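Local coordinates for hypothetical protein Atu2144 (Agrobacterium tumefaciens, PDB 2ODF) that is of unknown function but belongs to the N-formylglutamate amidohydrolase family, related to zinc exopeptidases, and so may hydrolyse an amide bond of a small substrate, at residues A36-K41 with S83-D88; V167-L172 with A190-R195; H173-R178 with H213-G218. All blocks are in the same frame, centred on the assembly; numbering follows the deposited sequence.

Interaction 1 of 3, residues A36-K41 with S83-D88; sequences ATIPQK and SRLVYD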
loop_
_atom_site.group_PDB
_atom_site.type_symbol
_atom_site.label_atom_id
_atom_site.label_comp_id
_atom_site.label_asym_id
_atom_site.label_seq_id
_atom_site.Cartn_x
_atom_site.Cartn_y
_atom_site.Cartn_z
ATOM N N ALA A 36 -8.187 -2.640 19.597
ATOM C CA ALA A 36 -8.385 -4.065 19.393
ATOM C C ALA A 36 -9.564 -4.364 18.458
ATOM O O ALA A 36 -9.819 -5.537 18.145
ATOM C CB ALA A 36 -8.603 -4.724 20.736
ATOM N N THR A 37 -10.244 -3.317 17.989
ATOM C CA THR A 37 -11.442 -3.458 17.177
ATOM C C THR A 37 -11.169 -4.202 15.845
ATOM O O THR A 37 -10.223 -3.904 15.127
ATOM C CB THR A 37 -12.091 -2.119 16.874
ATOM O OG1 THR A 37 -12.279 -1.385 18.105
ATOM C CG2 THR A 37 -13.443 -2.344 16.196
ATOM N N ILE A 38 -11.998 -5.201 15.577
ATOM C CA ILE A 38 -11.964 -5.950 14.320
ATOM C C ILE A 38 -13.139 -5.425 13.499
ATOM O O ILE A 38 -14.286 -5.449 13.978
ATOM C CB ILE A 38 -12.150 -7.485 14.525
ATOM C CG1 ILE A 38 -11.190 -8.068 15.580
ATOM C CG2 ILE A 38 -11.994 -8.227 13.179
ATOM C CD1 ILE A 38 -9.719 -7.796 15.340
ATOM N N PRO A 39 -12.879 -4.962 12.258
ATOM C CA PRO A 39 -13.988 -4.551 11.412
ATOM C C PRO A 39 -14.993 -5.691 11.268
ATOM O O PRO A 39 -14.597 -6.850 11.242
ATOM C CB PRO A 39 -13.326 -4.248 10.066
ATOM C CG PRO A 39 -11.927 -3.967 10.384
ATOM C CD PRO A 39 -11.581 -4.807 11.569
ATOM N N GLN A 40 -16.269 -5.332 11.223
ATOM C CA GLN A 40 -17.380 -6.279 11.200
ATOM C C GLN A 40 -17.158 -7.323 10.109
ATOM O O GLN A 40 -17.360 -8.504 10.336
ATOM C CB GLN A 40 -18.707 -5.529 10.982
ATOM C CG GLN A 40 -19.951 -6.367 11.339
ATOM C CD GLN A 40 -21.250 -5.787 10.764
ATOM O OE1 GLN A 40 -22.075 -5.253 11.511
ATOM N NE2 GLN A 40 -21.441 -5.902 9.444
ATOM N N LYS A 41 -16.687 -6.904 8.941
ATOM C CA LYS A 41 -16.540 -7.836 7.828
ATOM C C LYS A 41 -15.678 -9.070 8.174
ATOM O O LYS A 41 -15.844 -10.126 7.573
ATOM C CB LYS A 41 -16.020 -7.110 6.571
ATOM C CG LYS A 41 -14.604 -6.649 6.618
ATOM C CD LYS A 41 -14.097 -6.149 5.215
ATOM C CE LYS A 41 -13.467 -7.257 4.349
ATOM N NZ LYS A 41 -12.402 -6.748 3.359
ATOM N N SER A 83 -7.565 -3.151 14.748
ATOM C CA SER A 83 -6.556 -4.046 15.268
ATOM C C SER A 83 -5.391 -4.294 14.338
ATOM O O SER A 83 -5.567 -4.456 13.096
ATOM C CB SER A 83 -7.173 -5.403 15.602
ATOM O OG SER A 83 -6.190 -6.310 16.056
ATOM N N ARG A 84 -4.221 -4.390 14.966
ATOM C CA ARG A 84 -2.975 -4.797 14.314
ATOM C C ARG A 84 -3.083 -6.218 13.718
ATOM O O ARG A 84 -2.211 -6.632 12.939
ATOM C CB ARG A 84 -1.812 -4.776 15.318
ATOM C CG ARG A 84 -1.953 -5.815 16.482
ATOM C CD ARG A 84 -0.777 -5.792 17.432
ATOM N NE ARG A 84 0.472 -6.098 16.747
ATOM C CZ ARG A 84 1.657 -6.228 17.325
ATOM N NH1 ARG A 84 1.796 -6.048 18.626
ATOM N NH2 ARG A 84 2.716 -6.503 16.585
ATOM N N LEU A 85 -4.080 -6.987 14.159
ATOM C CA LEU A 85 -4.316 -8.317 13.561
ATOM C C LEU A 85 -4.764 -8.234 12.113
ATOM O O LEU A 85 -4.445 -9.141 11.328
ATOM C CB LEU A 85 -5.326 -9.124 14.353
ATOM C CG LEU A 85 -4.884 -9.633 15.724
ATOM C CD1 LEU A 85 -6.116 -10.117 16.449
ATOM C CD2 LEU A 85 -3.868 -10.699 15.611
ATOM N N VAL A 86 -5.483 -7.169 11.754
ATOM C CA VAL A 86 -5.921 -6.960 10.391
ATOM C C VAL A 86 -4.779 -6.354 9.554
ATOM O O VAL A 86 -4.439 -6.850 8.478
ATOM C CB VAL A 86 -7.205 -6.098 10.312
ATOM C CG1 VAL A 86 -7.662 -5.961 8.842
ATOM C CG2 VAL A 86 -8.325 -6.765 11.127
ATOM N N TYR A 87 -4.155 -5.309 10.080
ATOM C CA TYR A 87 -2.957 -4.745 9.458
ATOM C C TYR A 87 -2.133 -4.089 10.563
ATOM O O TYR A 87 -2.632 -3.182 11.258
ATOM C CB TYR A 87 -3.267 -3.728 8.323
ATOM C CG TYR A 87 -2.011 -3.431 7.532
ATOM C CD1 TYR A 87 -0.949 -2.746 8.121
ATOM C CD2 TYR A 87 -1.833 -3.904 6.236
ATOM C CE1 TYR A 87 0.240 -2.535 7.441
ATOM C CE2 TYR A 87 -0.644 -3.676 5.549
ATOM C CZ TYR A 87 0.403 -3.000 6.175
ATOM O OH TYR A 87 1.627 -2.776 5.546
ATOM N N ASP A 88 -0.889 -4.539 10.722
ATOM C CA ASP A 88 0.032 -3.943 11.689
ATOM C C ASP A 88 0.659 -2.716 11.047
ATOM O O ASP A 88 1.569 -2.822 10.232
ATOM C CB ASP A 88 1.113 -4.942 12.130
ATOM C CG ASP A 88 1.953 -4.416 13.293
ATOM O OD1 ASP A 88 2.021 -3.175 13.471
ATOM O OD2 ASP A 88 2.527 -5.244 14.027
#
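I38 and S83 touch where the loop after strand 27-31 runs past the loop after strand 77-80, and the isoleucine is the side chain to follow. At its CB the two branches part. CG2, anti to the backbone N, makes a loose 4.5 Å approach to V86 CG2. On the other branch, chi1 -51° puts CG1 anti to the carbonyl carbon, and chi2 (-55°) then turns CD1 against the serine, with I38 CD1 3.5 Å from S83 CB. The same methyl comes near S83 OG and, more distantly, lies 4.4 Å from L85 CD1. The backbone ties the two loops together just beside this methyl: S83 N donates to T37 O at 2.8 Å.

S83 also opens a turn of its own. With OG anti to the backbone N (chi1 177°), the hydroxyl oxygen accepts from L85 N at 2.9 Å, an ST turn, and it is hydrogen-bonded to A57 O as well. V86 N bonds back to S83 O, and the helical backbone of 84-86 brings L85 and V86 round to the side facing I38 and P39. The contact thus joins two loops that follow parallel neighbours in the central mixed sheet, strands 27-31 and 77-80.

P39 extends the apolar patch. The P39 ring and the V86 side chain lie alongside each other, running opposite ways, with P39 CD 3.8 Å from V86 CG2. Beyond the two loops, V86 packs on L126 of helix 116-143.

Interaction 2 of 3, residues V167-L172 with A190-R195; sequences VEIGIL and ASLTVR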
loop_
_atom_site.group_PDB
_atom_site.type_symbol
_atom_site.label_atom_id
_atom_site.label_comp_id
_atom_site.label_asym_id
_atom_site.label_seq_id
_atom_site.Cartn_x
_atom_site.Cartn_y
_atom_site.Cartn_z
ATOM N N VAL A 167 12.649 -5.782 31.942
ATOM C CA VAL A 167 12.604 -4.405 31.396
ATOM C C VAL A 167 11.200 -3.851 31.559
ATOM O O VAL A 167 10.198 -4.564 31.345
ATOM C CB VAL A 167 13.093 -4.278 29.914
ATOM C CG1 VAL A 167 12.276 -5.188 28.941
ATOM C CG2 VAL A 167 13.075 -2.823 29.463
ATOM N N GLU A 168 11.129 -2.591 31.997
ATOM C CA GLU A 168 9.855 -1.971 32.325
ATOM C C GLU A 168 9.490 -0.909 31.292
ATOM O O GLU A 168 8.367 -0.857 30.835
ATOM C CB GLU A 168 9.868 -1.405 33.750
ATOM C CG GLU A 168 9.754 -2.507 34.771
ATOM C CD GLU A 168 9.935 -2.020 36.228
ATOM O OE1 GLU A 168 10.783 -1.156 36.465
ATOM O OE2 GLU A 168 9.218 -2.547 37.118
ATOM N N ILE A 169 10.479 -0.102 30.934
ATOM C CA ILE A 169 10.369 0.896 29.896
ATOM C C ILE A 169 11.513 0.647 28.923
ATOM O O ILE A 169 12.681 0.698 29.305
ATOM C CB ILE A 169 10.505 2.330 30.451
ATOM C CG1 ILE A 169 9.467 2.617 31.519
ATOM C CG2 ILE A 169 10.409 3.397 29.308
ATOM C CD1 ILE A 169 8.060 2.884 31.008
ATOM N N GLY A 170 11.171 0.425 27.645
ATOM C CA GLY A 170 12.143 0.463 26.573
ATOM C C GLY A 170 12.146 1.798 25.845
ATOM O O GLY A 170 11.080 2.359 25.541
ATOM N N ILE A 171 13.351 2.297 25.587
ATOM C CA ILE A 171 13.589 3.525 24.838
ATOM C C ILE A 171 14.151 3.059 23.483
ATOM O O ILE A 171 15.310 2.666 23.361
ATOM C CB ILE A 171 14.557 4.498 25.582
ATOM C CG1 ILE A 171 14.014 4.835 26.973
ATOM C CG2 ILE A 171 14.834 5.773 24.723
ATOM C CD1 ILE A 171 12.679 5.598 26.982
ATOM N N LEU A 172 13.304 3.085 22.466
ATOM C CA LEU A 172 13.656 2.515 21.166
ATOM C C LEU A 172 13.990 3.600 20.144
ATOM O O LEU A 172 13.416 4.700 20.145
ATOM C CB LEU A 172 12.537 1.619 20.658
ATOM C CG LEU A 172 12.537 0.181 21.187
ATOM C CD1 LEU A 172 12.508 0.132 22.699
ATOM C CD2 LEU A 172 11.349 -0.527 20.621
ATOM N N ALA A 190 16.469 6.111 37.954
ATOM C CA ALA A 190 15.013 6.027 38.052
ATOM C C ALA A 190 14.664 4.709 38.736
ATOM O O ALA A 190 15.425 3.751 38.649
ATOM C CB ALA A 190 14.395 6.071 36.642
ATOM N N SER A 191 13.511 4.653 39.376
ATOM C CA SER A 191 13.021 3.421 40.016
ATOM C C SER A 191 12.618 2.332 39.003
ATOM O O SER A 191 12.613 1.161 39.337
ATOM C CB SER A 191 11.827 3.725 40.892
ATOM O OG SER A 191 10.726 4.199 40.143
ATOM N N LEU A 192 12.270 2.736 37.779
ATOM C CA LEU A 192 11.924 1.792 36.726
ATOM C C LEU A 192 13.178 1.268 36.066
ATOM O O LEU A 192 14.170 1.981 36.002
ATOM C CB LEU A 192 11.031 2.482 35.684
ATOM C CG LEU A 192 9.658 2.882 36.218
ATOM C CD1 LEU A 192 8.890 3.824 35.304
ATOM C CD2 LEU A 192 8.845 1.623 36.499
ATOM N N THR A 193 13.128 0.025 35.593
ATOM C CA THR A 193 14.141 -0.564 34.726
ATOM C C THR A 193 13.896 -0.080 33.303
ATOM O O THR A 193 12.899 -0.452 32.660
ATOM C CB THR A 193 14.084 -2.091 34.768
ATOM O OG1 THR A 193 14.225 -2.501 36.120
ATOM C CG2 THR A 193 15.200 -2.742 33.924
ATOM N N VAL A 194 14.822 0.757 32.850
ATOM C CA VAL A 194 14.722 1.494 31.594
ATOM C C VAL A 194 15.898 1.095 30.735
ATOM O O VAL A 194 17.039 1.165 31.180
ATOM C CB VAL A 194 14.766 3.008 31.821
ATOM C CG1 VAL A 194 14.649 3.771 30.475
ATOM C CG2 VAL A 194 13.693 3.446 32.783
ATOM N N ARG A 195 15.637 0.619 29.519
ATOM C CA ARG A 195 16.696 0.076 28.685
ATOM C C ARG A 195 16.539 0.481 27.226
ATOM O O ARG A 195 15.432 0.703 26.758
ATOM C CB ARG A 195 16.689 -1.445 28.760
ATOM C CG ARG A 195 16.833 -2.031 30.166
ATOM C CD ARG A 195 18.175 -2.587 30.387
ATOM N NE ARG A 195 18.331 -3.257 31.688
ATOM C CZ ARG A 195 18.512 -2.635 32.855
ATOM N NH1 ARG A 195 18.567 -1.299 32.936
ATOM N NH2 ARG A 195 18.660 -3.362 33.959
HETATM O O HOH W 1 11.032 -1.414 39.296
HETATM O O HOH W 2 13.389 -1.421 38.720
#
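Two parallel strands of a beta-alpha-beta unit meet here, I169 pairing with V194 and G170 with R195, while helix 178-186 makes the crossover between them. The regular bonds run I169 N to T193 O, R195 N to I169 O and I171 N to R195 O, the last at 2.9 Å. At the start of the pairing T193 O takes a second donor, E168 N, also at 2.9 Å, so two consecutive amides grip one carbonyl.

E168 adds a side-chain bond to this end. Its chain, extended beyond CG, crosses the L192 side chain at about a right angle and presents OE1 to T193 N at 2.8 Å. The N-H points nearly straight at the oxygen (165°) and uses its anti lone pair, away from OE2. L192 CD2 packs close by, 3.4 Å from E168 OE1. Water 1 lies within hydrogen-bonding distance of both E168 OE1 and S191 O, while water 2 is bonded to S191 O and T193 OG1, so this end of the pairing is hydrated.

I171 and V194 lie obliquely across each other, I171 CG1 3.7 Å from V194 CG1, and I169 meets L192 in a similar way, I169 CG1 4.0 Å from L192 CD1. Near R195, T193 CG2 sits over the centre of the guanidinium, 3.4 Å above its plane.

Strand 194-196 is the outermost strand of the sheet at this end, and strand 169-172 is bonded on its other flank to antiparallel strand 220-227. Helix 178-186 packs on I171 and V194, while L192 reaches I240 and F243 of helix 234-256.

Interaction 3 of 3, residues H173-R178 with H213-G218; sequences HDNDSR and HALPDG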
loop_
_atom_site.group_PDB
_atom_site.type_symbol
_atom_site.label_atom_id
_atom_site.label_comp_id
_atom_site.label_asym_id
_atom_site.label_seq_id
_atom_site.Cartn_x
_atom_site.Cartn_y
_atom_site.Cartn_z
ATOM N N HIS A 173 14.934 3.297 19.269
ATOM C CA HIS A 173 15.347 4.265 18.270
ATOM C C HIS A 173 15.990 3.540 17.115
ATOM O O HIS A 173 16.387 2.393 17.253
ATOM C CB HIS A 173 16.300 5.290 18.885
ATOM C CG HIS A 173 17.594 4.704 19.352
ATOM N ND1 HIS A 173 18.667 4.512 18.509
ATOM C CD2 HIS A 173 17.991 4.275 20.574
ATOM C CE1 HIS A 173 19.666 3.972 19.184
ATOM N NE2 HIS A 173 19.284 3.830 20.445
ATOM N N ASP A 174 16.052 4.221 15.974
ATOM C CA ASP A 174 16.723 3.735 14.774
ATOM C C ASP A 174 18.055 4.509 14.640
ATOM O O ASP A 174 18.739 4.763 15.654
ATOM C CB ASP A 174 15.774 3.902 13.574
ATOM C CG ASP A 174 16.156 2.997 12.393
ATOM O OD1 ASP A 174 17.118 3.328 11.658
ATOM O OD2 ASP A 174 15.502 1.951 12.220
ATOM N N ASN A 175 18.409 4.936 13.433
ATOM C CA ASN A 175 19.727 5.538 13.184
ATOM C C ASN A 175 19.918 6.944 13.759
ATOM O O ASN A 175 21.019 7.525 13.657
ATOM C CB ASN A 175 20.089 5.471 11.678
ATOM C CG ASN A 175 19.195 6.354 10.760
ATOM O OD1 ASN A 175 18.649 7.405 11.170
ATOM N ND2 ASN A 175 19.090 5.937 9.480
ATOM N N ASP A 176 18.855 7.501 14.347
ATOM C CA ASP A 176 18.922 8.731 15.083
ATOM C C ASP A 176 18.679 8.462 16.560
ATOM O O ASP A 176 17.531 8.196 16.982
ATOM C CB ASP A 176 17.888 9.703 14.534
ATOM C CG ASP A 176 17.805 10.995 15.325
ATOM O OD1 ASP A 176 18.635 11.275 16.224
ATOM O OD2 ASP A 176 16.874 11.748 15.018
ATOM N N SER A 177 19.740 8.560 17.351
ATOM C CA SER A 177 19.651 8.258 18.793
ATOM C C SER A 177 19.533 9.467 19.720
ATOM O O SER A 177 19.642 9.308 20.934
ATOM C CB SER A 177 20.899 7.456 19.221
ATOM O OG SER A 177 22.057 8.278 19.118
ATOM N N ARG A 178 19.336 10.661 19.170
ATOM C CA ARG A 178 19.517 11.883 19.948
ATOM C C ARG A 178 18.535 11.948 21.129
ATOM O O ARG A 178 18.943 12.107 22.275
ATOM C CB ARG A 178 19.365 13.144 19.078
ATOM C CG ARG A 178 20.455 13.362 18.024
ATOM C CD ARG A 178 20.092 14.519 17.082
ATOM N NE ARG A 178 18.913 14.195 16.265
ATOM C CZ ARG A 178 18.178 15.071 15.596
ATOM N NH1 ARG A 178 18.453 16.363 15.634
ATOM N NH2 ARG A 178 17.124 14.660 14.906
ATOM N N HIS A 213 8.593 8.490 8.953
ATOM C CA HIS A 213 8.179 9.854 9.305
ATOM C C HIS A 213 9.227 10.735 9.981
ATOM O O HIS A 213 9.172 11.949 9.818
ATOM C CB HIS A 213 6.947 9.793 10.216
ATOM C CG HIS A 213 5.778 9.084 9.597
ATOM N ND1 HIS A 213 5.110 9.583 8.502
ATOM C CD2 HIS A 213 5.149 7.929 9.932
ATOM C CE1 HIS A 213 4.121 8.758 8.182
ATOM N NE2 HIS A 213 4.138 7.736 9.019
ATOM N N ALA A 214 10.100 10.155 10.806
ATOM C CA ALA A 214 11.089 10.928 11.555
ATOM C C ALA A 214 12.407 11.062 10.792
ATOM O O ALA A 214 12.920 12.168 10.577
ATOM C CB ALA A 214 11.336 10.292 12.886
ATOM N N LEU A 215 12.957 9.937 10.380
ATOM C CA LEU A 215 14.318 9.924 9.817
ATOM C C LEU A 215 14.437 10.734 8.505
ATOM O O LEU A 215 15.403 11.481 8.323
ATOM C CB LEU A 215 14.787 8.482 9.623
ATOM C CG LEU A 215 14.797 7.531 10.839
ATOM C CD1 LEU A 215 15.485 6.216 10.470
ATOM C CD2 LEU A 215 15.405 8.197 12.095
ATOM N N PRO A 216 13.451 10.607 7.594
ATOM C CA PRO A 216 13.605 11.316 6.315
ATOM C C PRO A 216 13.607 12.827 6.442
ATOM O O PRO A 216 14.084 13.493 5.538
ATOM C CB PRO A 216 12.408 10.820 5.467
ATOM C CG PRO A 216 11.840 9.650 6.201
ATOM C CD PRO A 216 12.198 9.838 7.644
ATOM N N ASP A 217 13.107 13.367 7.564
ATOM C CA ASP A 217 13.069 14.790 7.775
ATOM C C ASP A 217 13.979 15.252 8.928
ATOM O O ASP A 217 13.906 16.392 9.322
ATOM C CB ASP A 217 11.614 15.248 8.026
ATOM C CG ASP A 217 10.824 15.489 6.719
ATOM O OD1 ASP A 217 11.402 15.961 5.709
ATOM O OD2 ASP A 217 9.611 15.250 6.708
ATOM N N GLY A 218 14.801 14.365 9.481
ATOM C CA GLY A 218 15.767 14.737 10.525
ATOM C C GLY A 218 15.168 15.096 11.867
ATOM O O GLY A 218 15.779 15.804 12.684
HETATM O O HOH W 3 16.783 17.949 13.913
#
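In L215, chi1 -57° sets CG anti to the carbonyl carbon and near the N175 amide, and N175 has CG between its own backbone N and carbonyl carbon (chi1 67°), which brings the amide against the leucine. N175 OD1 comes within 3.5 Å of both L215 CD1 and L215 CD2. D174 crosses the leucine at about a right angle, with D174 OD1 3.5 Å from L215 CD1, and D176 CB lies against L215 CD2. The leucine methyls are thus met by three consecutive residues. D174 OD1 also accepts from N175 N, while OD2 turns to T207 and R211.

These loops follow strand 169-172 and helix 208-213, the first leading into helix 178-186 and the second into strand 220-227. An Asx turn shapes the first: D176 OD1 accepts from R178 N, with the donor above the carboxylate plane. R178 NE reaches the same oxygen from the opposite face, and R178 NH2 bonds to D176 OD2 at 2.9 Å, a side-on salt bridge that fixes the rotation of the guanidinium.

Held this way, R178 NH2 also donates to G218 O at 2.8 Å, bridging the two loops. The donor stands well above the carbonyl plane, 57° out of it. Water 3 gives a second path between the same groups, accepting from R178 NH1 and donating to G218 O at 2.7 Å.

Overall arrangement
Interaction 1 lies on the opposite side of the chain's centre from interactions 2 and 3, with centres 29 Å and 28 Å away. Interactions 1 and 2 are partly buried; interaction 3 is a surface contact. Interactions 2 and 3 run on in sequence: interaction 2 pairs strand 169-172 with an edge strand, interaction 3 joins the loop leaving it to the loop before strand 220-227. Chemistry follows place. Interaction 2 relies on parallel sheet bonds plus a glutamate, interaction 1 on one backbone bond and aliphatic packing between loops, and interaction 3 on a leucine among three polar residues and, apart from it, an arginine, oriented by its own loop's aspartate, that bonds a carbonyl directly and through water.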